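Local coordinates for protein putative cytochrome P450 YjiB (Bacillus subtilis subsp. subtilis, PDB 4RM4) that probably acts as a heme-dependent cytochrome P450 monooxygenase, inserting one atom of molecular oxygen into its substrates, at residues G149-H154 with A196-E201; E200-K205 with D209-L214. One frame throughout, in Å; residues are numbered along the deposited sequence.

Contact 1 of 2, residues G149-H154 with A196-E201; sequences GVPSAH and AGIIEE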
ATOM      1  N   GLY A 149       8.716 -17.388  -0.287  1.00 28.71           N
ATOM      2  CA  GLY A 149       9.485 -18.601  -0.068  1.00 27.83           C
ATOM      3  C   GLY A 149      10.756 -18.397   0.734  1.00 28.75           C
ATOM      4  O   GLY A 149      11.709 -19.170   0.611  1.00 30.73           O
ATOM      5  N   VAL A 150      10.775 -17.362   1.566  1.00 24.24           N
ATOM      6  CA  VAL A 150      11.909 -17.131   2.451  1.00 29.59           C
ATOM      7  C   VAL A 150      12.004 -18.293   3.433  1.00 30.40           C
ATOM      8  O   VAL A 150      11.051 -18.572   4.159  1.00 26.06           O
ATOM      9  CB  VAL A 150      11.747 -15.815   3.229  1.00 24.36           C
ATOM     10  CG1 VAL A 150      12.854 -15.660   4.251  1.00 26.23           C
ATOM     11  CG2 VAL A 150      11.735 -14.632   2.268  1.00 24.51           C
ATOM     12  N   PRO A 151      13.140 -19.006   3.435  1.00 31.44           N
ATOM     13  CA  PRO A 151      13.237 -20.136   4.364  1.00 34.89           C
ATOM     14  C   PRO A 151      13.070 -19.660   5.803  1.00 36.94           C
ATOM     15  O   PRO A 151      13.594 -18.605   6.166  1.00 35.52           O
ATOM     16  CB  PRO A 151      14.652 -20.672   4.120  1.00 30.92           C
ATOM     17  CG  PRO A 151      15.406 -19.518   3.579  1.00 36.85           C
ATOM     18  CD  PRO A 151      14.415 -18.744   2.745  1.00 31.13           C
ATOM     19  N   SER A 152      12.332 -20.427   6.604  1.00 37.93           N
ATOM     20  CA  SER A 152      11.973 -20.014   7.958  1.00 41.01           C
ATOM     21  C   SER A 152      13.193 -19.761   8.840  1.00 38.80           C
ATOM     22  O   SER A 152      13.130 -18.982   9.795  1.00 40.74           O
ATOM     23  CB  SER A 152      11.036 -21.039   8.611  1.00 49.20           C
ATOM     24  OG  SER A 152      11.609 -22.337   8.619  1.00 49.87           O
ATOM     25  N   ALA A 153      14.301 -20.413   8.516  1.00 37.09           N
ATOM     26  CA  ALA A 153      15.530 -20.212   9.276  1.00 40.84           C
ATOM     27  C   ALA A 153      16.302 -18.966   8.825  1.00 36.49           C
ATOM     28  O   ALA A 153      17.471 -18.802   9.163  1.00 38.67           O
ATOM     29  CB  ALA A 153      16.417 -21.448   9.211  1.00 37.51           C
ATOM     30  N   HIS A 154      15.644 -18.084   8.081  1.00 35.12           N
ATOM     31  CA  HIS A 154      16.279 -16.833   7.659  1.00 34.47           C
ATOM     32  C   HIS A 154      15.362 -15.627   7.818  1.00 30.10           C
ATOM     33  O   HIS A 154      15.610 -14.559   7.253  1.00 26.41           O
ATOM     34  CB  HIS A 154      16.786 -16.940   6.226  1.00 34.99           C
ATOM     35  CG  HIS A 154      17.991 -17.816   6.088  1.00 41.76           C
ATOM     36  ND1 HIS A 154      19.034 -17.788   6.989  1.00 37.06           N
ATOM     37  CD2 HIS A 154      18.313 -18.756   5.168  1.00 41.50           C
ATOM     38  CE1 HIS A 154      19.952 -18.667   6.624  1.00 43.48           C
ATOM     39  NE2 HIS A 154      19.537 -19.269   5.524  1.00 47.66           N
ATOM     40  N   ALA A 196      18.367 -13.988  -5.333  1.00 21.74           N
ATOM     41  CA  ALA A 196      19.060 -14.813  -6.325  1.00 22.45           C
ATOM     42  C   ALA A 196      19.180 -16.233  -5.798  1.00 19.67           C
ATOM     43  O   ALA A 196      18.929 -17.199  -6.516  1.00 20.71           O
ATOM     44  CB  ALA A 196      20.444 -14.239  -6.639  1.00 21.28           C
ATOM     45  N   GLY A 197      19.569 -16.352  -4.535  1.00 21.43           N
ATOM     46  CA  GLY A 197      19.688 -17.654  -3.903  1.00 23.12           C
ATOM     47  C   GLY A 197      18.377 -18.413  -3.846  1.00 21.59           C
ATOM     48  O   GLY A 197      18.330 -19.604  -4.157  1.00 20.29           O
ATOM     49  N   ILE A 198      17.307 -17.736  -3.429  1.00 20.61           N
ATOM     50  CA  ILE A 198      15.995 -18.384  -3.339  1.00 18.42           C
ATOM     51  C   ILE A 198      15.512 -18.806  -4.720  1.00 18.29           C
ATOM     52  O   ILE A 198      14.922 -19.875  -4.883  1.00 21.14           O
ATOM     53  CB  ILE A 198      14.923 -17.461  -2.712  1.00 21.35           C
ATOM     54  CG1 ILE A 198      15.150 -17.283  -1.211  1.00 26.12           C
ATOM     55  CG2 ILE A 198      13.550 -18.076  -2.898  1.00 23.87           C
ATOM     56  CD1 ILE A 198      16.498 -16.796  -0.829  1.00 27.56           C
ATOM     57  N   ILE A 199      15.751 -17.955  -5.715  1.00 16.71           N
ATOM     58  CA  ILE A 199      15.370 -18.287  -7.083  1.00 17.59           C
ATOM     59  C   ILE A 199      16.007 -19.621  -7.519  1.00 20.21           C
ATOM     60  O   ILE A 199      15.327 -20.478  -8.080  1.00 19.67           O
ATOM     61  CB  ILE A 199      15.700 -17.148  -8.070  1.00 19.77           C
ATOM     62  CG1 ILE A 199      14.704 -15.996  -7.887  1.00 18.96           C
ATOM     63  CG2 ILE A 199      15.658 -17.651  -9.502  1.00 21.19           C
ATOM     64  CD1 ILE A 199      15.107 -14.690  -8.572  1.00 19.36           C
ATOM     65  N   GLU A 200      17.304 -19.793  -7.261  1.00 22.62           N
ATOM     66  CA  GLU A 200      17.990 -21.033  -7.636  1.00 20.00           C
ATOM     67  C   GLU A 200      17.388 -22.216  -6.891  1.00 23.69           C
ATOM     68  O   GLU A 200      17.206 -23.309  -7.449  1.00 24.96           O
ATOM     69  CB  GLU A 200      19.479 -20.943  -7.303  1.00 19.19           C
ATOM     70  CG  GLU A 200      20.361 -20.510  -8.452  1.00 26.22           C
ATOM     71  CD  GLU A 200      20.194 -21.390  -9.677  1.00 28.28           C
ATOM     72  OE1 GLU A 200      19.776 -22.560  -9.533  1.00 30.78           O
ATOM     73  OE2 GLU A 200      20.472 -20.915 -10.793  1.00 35.19           O
ATOM     74  N   GLU A 201      17.113 -22.000  -5.613  1.00 21.17           N
ATOM     75  CA  GLU A 201      16.507 -23.027  -4.779  1.00 20.88           C
ATOM     76  C   GLU A 201      15.193 -23.500  -5.378  1.00 25.63           C
ATOM     77  O   GLU A 201      14.958 -24.697  -5.495  1.00 26.64           O
ATOM     78  CB  GLU A 201      16.262 -22.491  -3.370  1.00 26.94           C
ATOM     79  CG  GLU A 201      15.543 -23.465  -2.453  1.00 32.16           C
ATOM     80  CD  GLU A 201      16.402 -24.664  -2.086  1.00 45.96           C
ATOM     81  OE1 GLU A 201      17.556 -24.750  -2.564  1.00 46.32           O
ATOM     82  OE2 GLU A 201      15.918 -25.518  -1.315  1.00 49.63           O
TER
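Ile198 meets Gly149 and Pro151 where the G helix of the cytochrome P450 fold, residues 177-204, passes the loop between helices 138-147 and 155-165, the E and F helices of the family. The meeting is small, with 95 Å² buried over both sides. Ile198 is its whole share on the helix. The CB of Ile198 points toward the loop but does not reach it, and the branches beyond make the touch. CG1 stands beside the backbone N (chi1 -72°), which leaves CG2 anti to that N and turned to Gly149. There the CG2 methyl lies 4.1 Å from Gly149 O, a van der Waals approach to a carbonyl. CG1 faces the proline ring instead, with Pro151 CD 4.3 Å from Ile198 CG1. The CD1 tip is a little farther off, 4.6 Å from Pro151 CD. The two branches therefore share the loop between them, one on backbone and one on ring. Gly149 has a positive phi (69°) and is the C' residue of the Schellman motif that ends helix 138-147. Pro151 follows two residues later. Past the proline the loop turns tightly to the start of helix 155-165, where His154 is the N-cap. The turn is closed by the bond from His154 N to Pro151 O, 2.9 Å.

Contact 2 of 2, residues E200-K205 with D209-L214; sequences EEKRNK and DIISIL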
ATOM      1  N   GLU A 200      17.304 -19.793  -7.261  1.00 22.62           N
ATOM      2  CA  GLU A 200      17.990 -21.033  -7.636  1.00 20.00           C
ATOM      3  C   GLU A 200      17.388 -22.216  -6.891  1.00 23.69           C
ATOM      4  O   GLU A 200      17.206 -23.309  -7.449  1.00 24.96           O
ATOM      5  CB  GLU A 200      19.479 -20.943  -7.303  1.00 19.19           C
ATOM      6  CG  GLU A 200      20.361 -20.510  -8.452  1.00 26.22           C
ATOM      7  CD  GLU A 200      20.194 -21.390  -9.677  1.00 28.28           C
ATOM      8  OE1 GLU A 200      19.776 -22.560  -9.533  1.00 30.78           O
ATOM      9  OE2 GLU A 200      20.472 -20.915 -10.793  1.00 35.19           O
ATOM     10  N   GLU A 201      17.113 -22.000  -5.613  1.00 21.17           N
ATOM     11  CA  GLU A 201      16.507 -23.027  -4.779  1.00 20.88           C
ATOM     12  C   GLU A 201      15.193 -23.500  -5.378  1.00 25.63           C
ATOM     13  O   GLU A 201      14.958 -24.697  -5.495  1.00 26.64           O
ATOM     14  CB  GLU A 201      16.262 -22.491  -3.370  1.00 26.94           C
ATOM     15  CG  GLU A 201      15.543 -23.465  -2.453  1.00 32.16           C
ATOM     16  CD  GLU A 201      16.402 -24.664  -2.086  1.00 45.96           C
ATOM     17  OE1 GLU A 201      17.556 -24.750  -2.564  1.00 46.32           O
ATOM     18  OE2 GLU A 201      15.918 -25.518  -1.315  1.00 49.63           O
ATOM     19  N   LYS A 202      14.334 -22.549  -5.753  1.00 24.74           N
ATOM     20  CA  LYS A 202      12.996 -22.883  -6.262  1.00 25.24           C
ATOM     21  C   LYS A 202      13.046 -23.538  -7.641  1.00 22.88           C
ATOM     22  O   LYS A 202      12.138 -24.284  -8.018  1.00 24.21           O
ATOM     23  CB  LYS A 202      12.063 -21.662  -6.256  1.00 25.05           C
ATOM     24  CG  LYS A 202      11.877 -21.041  -4.865  1.00 20.64           C
ATOM     25  CD  LYS A 202      11.452 -22.070  -3.834  1.00 26.16           C
ATOM     26  CE  LYS A 202      11.383 -21.424  -2.460  1.00 33.30           C
ATOM     27  NZ  LYS A 202      11.055 -22.390  -1.372  1.00 36.44           N
ATOM     28  N   ARG A 203      14.114 -23.278  -8.387  1.00 24.81           N
ATOM     29  CA  ARG A 203      14.343 -24.009  -9.627  1.00 26.72           C
ATOM     30  C   ARG A 203      14.507 -25.506  -9.383  1.00 27.89           C
ATOM     31  O   ARG A 203      14.037 -26.315 -10.172  1.00 32.38           O
ATOM     32  CB  ARG A 203      15.562 -23.471 -10.376  1.00 24.52           C
ATOM     33  CG  ARG A 203      15.328 -22.089 -10.948  1.00 24.43           C
ATOM     34  CD  ARG A 203      16.459 -21.666 -11.860  1.00 25.45           C
ATOM     35  NE  ARG A 203      16.407 -20.240 -12.186  1.00 27.44           N
ATOM     36  CZ  ARG A 203      15.657 -19.719 -13.151  1.00 33.51           C
ATOM     37  NH1 ARG A 203      14.874 -20.505 -13.881  1.00 33.61           N
ATOM     38  NH2 ARG A 203      15.683 -18.411 -13.379  1.00 33.56           N
ATOM     39  N   ASN A 204      15.174 -25.860  -8.292  1.00 24.36           N
ATOM     40  CA  ASN A 204      15.430 -27.260  -7.964  1.00 31.76           C
ATOM     41  C   ASN A 204      14.275 -27.900  -7.195  1.00 31.45           C
ATOM     42  O   ASN A 204      13.917 -29.052  -7.430  1.00 29.18           O
ATOM     43  CB  ASN A 204      16.731 -27.380  -7.165  1.00 32.45           C
ATOM     44  CG  ASN A 204      17.038 -28.811  -6.754  1.00 38.47           C
ATOM     45  OD1 ASN A 204      16.535 -29.764  -7.352  1.00 39.28           O
ATOM     46  ND2 ASN A 204      17.866 -28.966  -5.728  1.00 39.96           N
ATOM     47  N   LYS A 205      13.692 -27.143  -6.271  1.00 31.01           N
ATOM     48  CA  LYS A 205      12.594 -27.644  -5.464  1.00 28.18           C
ATOM     49  C   LYS A 205      11.484 -26.603  -5.342  1.00 27.09           C
ATOM     50  O   LYS A 205      11.416 -25.881  -4.348  1.00 32.04           O
ATOM     51  CB  LYS A 205      13.091 -28.021  -4.068  1.00 34.29           C
ATOM     52  CG  LYS A 205      14.050 -29.200  -4.032  1.00 40.25           C
ATOM     53  CD  LYS A 205      14.606 -29.397  -2.634  1.00 42.26           C
ATOM     54  CE  LYS A 205      15.206 -28.106  -2.116  1.00 41.79           C
ATOM     55  NZ  LYS A 205      16.195 -27.514  -3.067  1.00 43.14           N
ATOM     56  N   ASP A 209       4.905 -20.927  -3.582  1.00 24.19           N
ATOM     57  CA  ASP A 209       5.179 -19.527  -3.353  1.00 22.12           C
ATOM     58  C   ASP A 209       5.275 -18.793  -4.685  1.00 23.45           C
ATOM     59  O   ASP A 209       5.339 -19.410  -5.742  1.00 22.64           O
ATOM     60  CB  ASP A 209       6.489 -19.386  -2.600  1.00 24.82           C
ATOM     61  CG  ASP A 209       7.637 -20.044  -3.334  1.00 26.09           C
ATOM     62  OD1 ASP A 209       8.335 -19.353  -4.103  1.00 28.36           O
ATOM     63  OD2 ASP A 209       7.819 -21.259  -3.156  1.00 29.91           O
ATOM     64  N   ILE A 210       5.295 -17.469  -4.615  1.00 19.44           N
ATOM     65  CA  ILE A 210       5.352 -16.618  -5.803  1.00 13.87           C
ATOM     66  C   ILE A 210       6.595 -16.898  -6.660  1.00 16.61           C
ATOM     67  O   ILE A 210       6.522 -16.900  -7.881  1.00 21.61           O
ATOM     68  CB  ILE A 210       5.376 -15.129  -5.383  1.00 16.54           C
ATOM     69  CG1 ILE A 210       3.984 -14.679  -4.911  1.00 22.13           C
ATOM     70  CG2 ILE A 210       5.877 -14.236  -6.529  1.00 18.03           C
ATOM     71  CD1 ILE A 210       3.957 -13.269  -4.321  1.00 22.64           C
ATOM     72  N   ILE A 211       7.734 -17.104  -6.007  1.00 19.06           N
ATOM     73  CA  ILE A 211       8.990 -17.326  -6.733  1.00 15.49           C
ATOM     74  C   ILE A 211       8.942 -18.638  -7.525  1.00 19.64           C
ATOM     75  O   ILE A 211       9.339 -18.677  -8.688  1.00 18.75           O
ATOM     76  CB  ILE A 211      10.234 -17.214  -5.820  1.00 18.24           C
ATOM     77  CG1 ILE A 211      10.509 -15.740  -5.503  1.00 17.44           C
ATOM     78  CG2 ILE A 211      11.474 -17.810  -6.512  1.00 19.40           C
ATOM     79  CD1 ILE A 211      11.559 -15.505  -4.425  1.00 21.32           C
ATOM     80  N   SER A 212       8.435 -19.698  -6.900  1.00 19.87           N
ATOM     81  CA  SER A 212       8.212 -20.962  -7.599  1.00 18.19           C
ATOM     82  C   SER A 212       7.347 -20.749  -8.834  1.00 20.67           C
ATOM     83  O   SER A 212       7.648 -21.244  -9.923  1.00 20.71           O
ATOM     84  CB  SER A 212       7.541 -21.982  -6.674  1.00 20.63           C
ATOM     85  OG  SER A 212       8.395 -22.345  -5.601  1.00 22.30           O
ATOM     86  N   ILE A 213       6.256 -20.018  -8.650  1.00 18.61           N
ATOM     87  CA  ILE A 213       5.314 -19.768  -9.733  1.00 20.99           C
ATOM     88  C   ILE A 213       5.979 -19.065 -10.920  1.00 21.70           C
ATOM     89  O   ILE A 213       5.766 -19.438 -12.067  1.00 25.19           O
ATOM     90  CB  ILE A 213       4.099 -18.974  -9.222  1.00 19.36           C
ATOM     91  CG1 ILE A 213       3.293 -19.831  -8.242  1.00 19.82           C
ATOM     92  CG2 ILE A 213       3.209 -18.539 -10.372  1.00 24.39           C
ATOM     93  CD1 ILE A 213       2.212 -19.057  -7.497  1.00 22.55           C
ATOM     94  N   LEU A 214       6.807 -18.067 -10.640  1.00 17.31           N
ATOM     95  CA  LEU A 214       7.421 -17.276 -11.698  1.00 17.90           C
ATOM     96  C   LEU A 214       8.675 -17.930 -12.304  1.00 22.58           C
ATOM     97  O   LEU A 214       9.171 -17.473 -13.334  1.00 28.49           O
ATOM     98  CB  LEU A 214       7.708 -15.856 -11.209  1.00 21.57           C
ATOM     99  CG  LEU A 214       6.429 -15.104 -10.822  1.00 21.60           C
ATOM    100  CD1 LEU A 214       6.740 -13.769 -10.173  1.00 17.28           C
ATOM    101  CD2 LEU A 214       5.504 -14.921 -12.008  1.00 21.94           C
TER
HETATM  102  O   HOH W   1       8.594 -21.760  -0.931  1.00 37.49           O
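Lys202 lies along the first turn of helix 210-215 and touches Asp209, Ile211 and Ser212 with successive parts of its chain. The van der Waals contacts of the lysine chain come first. Lys202 CG rests 3.6 Å from the Ile211 CG2 methyl, an apolar contact, and the two side chains run at about a right angle. The lysine chain bends at chi2 (-53°), and the CD methylene then passes over the serine hydroxyl, with Lys202 CD 3.5 Å from Ser212 OG. CE continues to the aspartate, 3.6 Å from Asp209 OD2.

The charged contact is looser. Lys202 NZ stands 3.9 Å from Asp209 OD2, a long salt bridge. A water also joins the two groups, accepting from Lys202 NZ at 2.6 Å and donating to Asp209 OD2, though its distance to the carboxylate is doubtfully short. The contact joins the end of the G helix of the P450 fold to the start of the H helix across a short connecting loop. Lys202 and Ser212 have the nearest CA atoms.

The remaining bonds lie within the start of helix 210-215. Asp209 is its N-cap, and Ser212 N gives Asp209 OD1 a bond of 2.8 Å at 162°. Ser212 OG donates to Asp209 OD2 at 2.7 Å. Both donors come from above the carboxylate plane. The helix start and the lysine together would probably favour the charged form of the acid. An alanine at Asp209 is likely to leave Ser212 N without its cap and the Lys202 ammonium without its carboxylate mate. Ser212 OG in turn accepts from Glu207 N in the connecting loop.

Both contacts use helix 177-204 and lie on the same side of the chain's centre, well out from it. Contact 1 is partly buried and joins this helix to a loop distant in sequence. Contact 2 is more buried and joins the helix to its own successor, 210-215. Their chemistry differs accordingly. The first is apolar methyl and ring contact with one carbonyl, while the second adds charge, a water and a helix cap to its aliphatic packing. The two meet directly, with Ile198 CG2 3.6 Å from Ile211 CD1. Gly149 also touches contact 2, its N lying 3.8 Å from Asp209 CB.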